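Local atomic coordinates of hypothetical protein PA3499 (Pseudomonas aeruginosa, PDB entry 2IG8), a protein that is of unknown function but belongs to the YjgF-like family, whose small alpha/beta chains assemble here as a trimer. Residues L81-T86 against R96-F101. Residues are numbered along the deposited sequence; the frame is centred on the assembly and turned at random.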
# COMPACT_ATOMS: atom_id res chain seq x y z
N LEU B 81 3.75 -7.20 4.74
CA LEU B 81 3.14 -6.48 5.86
C LEU B 81 3.52 -5.02 5.74
O LEU B 81 4.71 -4.67 5.87
CB LEU B 81 3.64 -7.03 7.18
CG LEU B 81 3.41 -8.50 7.49
CD1 LEU B 81 4.18 -8.95 8.76
CD2 LEU B 81 1.95 -8.78 7.64
N ASN B 82 2.55 -4.16 5.46
CA ASN B 82 2.81 -2.73 5.52
C ASN B 82 2.35 -2.18 6.86
O ASN B 82 1.20 -2.37 7.27
CB ASN B 82 2.18 -2.02 4.36
CG ASN B 82 2.87 -2.36 3.05
OD1 ASN B 82 4.01 -2.86 3.03
ND2 ASN B 82 2.20 -2.15 1.98
N VAL B 83 3.27 -1.51 7.53
CA VAL B 83 3.11 -1.19 8.94
C VAL B 83 3.10 0.32 9.08
O VAL B 83 4.00 1.02 8.56
CB VAL B 83 4.24 -1.78 9.78
CG1 VAL B 83 4.02 -1.44 11.29
CG2 VAL B 83 4.34 -3.30 9.51
N TYR B 84 2.06 0.83 9.73
CA TYR B 84 1.92 2.25 9.97
C TYR B 84 1.97 2.45 11.47
O TYR B 84 1.11 1.93 12.18
CB TYR B 84 0.56 2.75 9.45
CG TYR B 84 0.33 2.38 8.03
CD1 TYR B 84 0.95 3.10 7.03
CD2 TYR B 84 -0.47 1.29 7.68
CE1 TYR B 84 0.79 2.75 5.70
CE2 TYR B 84 -0.65 0.94 6.33
CZ TYR B 84 -0.02 1.67 5.36
OH TYR B 84 -0.19 1.38 4.01
N VAL B 85 2.96 3.21 11.92
CA VAL B 85 3.16 3.50 13.33
C VAL B 85 2.96 4.98 13.60
O VAL B 85 3.18 5.83 12.74
CB VAL B 85 4.59 3.05 13.83
CG1 VAL B 85 4.78 1.56 13.66
CG2 VAL B 85 5.74 3.88 13.14
N THR B 86 2.52 5.32 14.81
CA THR B 86 2.42 6.72 15.18
C THR B 86 3.73 7.30 15.67
O THR B 86 3.88 8.52 15.70
CB THR B 86 1.33 6.94 16.25
OG1 THR B 86 1.62 6.12 17.38
CG2 THR B 86 -0.05 6.62 15.68
N ARG B 96 10.40 -6.87 17.19
CA ARG B 96 10.33 -7.87 18.24
C ARG B 96 9.07 -8.70 18.12
O ARG B 96 9.15 -9.90 18.22
CB ARG B 96 10.32 -7.22 19.60
CG ARG B 96 11.66 -6.99 20.18
CD ARG B 96 11.53 -6.46 21.60
NE ARG B 96 12.84 -6.18 22.20
CZ ARG B 96 13.62 -5.15 21.88
NH1 ARG B 96 13.28 -4.26 20.92
NH2 ARG B 96 14.76 -5.02 22.54
N ALA B 97 7.94 -8.04 17.88
CA ALA B 97 6.65 -8.70 17.66
C ALA B 97 6.72 -9.71 16.50
O ALA B 97 6.30 -10.86 16.63
CB ALA B 97 5.56 -7.69 17.41
N ARG B 98 7.31 -9.27 15.39
CA ARG B 98 7.49 -10.14 14.25
C ARG B 98 8.39 -11.34 14.55
O ARG B 98 8.07 -12.47 14.13
CB ARG B 98 8.00 -9.35 13.06
CG ARG B 98 6.91 -8.52 12.43
CD ARG B 98 7.35 -7.98 11.08
NE ARG B 98 8.35 -6.93 11.21
CZ ARG B 98 8.52 -5.93 10.34
NH1 ARG B 98 9.46 -5.03 10.58
NH2 ARG B 98 7.78 -5.83 9.25
N GLN B 99 9.48 -11.13 15.27
CA GLN B 99 10.36 -12.26 15.60
C GLN B 99 9.58 -13.30 16.39
O GLN B 99 9.72 -14.50 16.17
CB GLN B 99 11.59 -11.81 16.39
CG GLN B 99 12.57 -10.99 15.53
CD GLN B 99 13.40 -11.82 14.57
OE1 GLN B 99 13.40 -13.05 14.61
NE2 GLN B 99 14.11 -11.14 13.68
N GLU B 100 8.72 -12.85 17.30
CA GLU B 100 7.97 -13.79 18.13
C GLU B 100 6.86 -14.48 17.35
O GLU B 100 6.70 -15.68 17.44
CB GLU B 100 7.45 -13.09 19.40
CG GLU B 100 8.59 -12.65 20.27
CD GLU B 100 8.19 -11.76 21.46
OE1 GLU B 100 7.02 -11.30 21.54
OE2 GLU B 100 9.09 -11.50 22.28
N PHE B 101 6.11 -13.71 16.56
CA PHE B 101 4.99 -14.21 15.77
C PHE B 101 5.45 -15.21 14.71
O PHE B 101 4.78 -16.21 14.46
CB PHE B 101 4.28 -13.03 15.11
CG PHE B 101 3.01 -13.39 14.36
CD1 PHE B 101 1.86 -13.72 15.05
CD2 PHE B 101 2.96 -13.35 13.00
CE1 PHE B 101 0.69 -14.03 14.37
CE2 PHE B 101 1.78 -13.63 12.30
CZ PHE B 101 0.64 -13.97 13.01
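The carbonyl oxygen of Leu-81 is hydrogen-bonded to OG of Ser-111, which NH2 of Arg-98 also reaches through a weak bond. The contact belongs to a beta-alpha-beta unit of the YjgF-like fold, in which strand 78-85 leads through helix 91-101 to strand 110-115, the parallel neighbour that carries this serine. The nearest CA atoms across the contact, those of Leu-81 and Arg-98, are 10.1 Å apart, and the distance is bridged by side chains, chiefly the long one of Arg-98. Its aliphatic part makes the closer contact: CD of Arg-98 lies 4.0 Å from CD1 of Leu-81, and the two side chains run past one another in opposite directions. Leu-81 places its CG anti to the carbonyl carbon (chi1 -59°), which sends the branched end out from the strand to meet the CD methylene of Arg-98. A bend at chi3 of Arg-98 (-72°) then swings the guanidinium aside from the leucine and toward Val-83. Weakly bonded through NE to OG of Ser-19 in the second subunit, and packed on Trp-20 of that same chain, the arginine also links this buried layer to the trimer interface. Val-83 turns a methyl group to the guanidinium at an oblique angle, its CG2 standing 4.3 Å from NH2 of Arg-98.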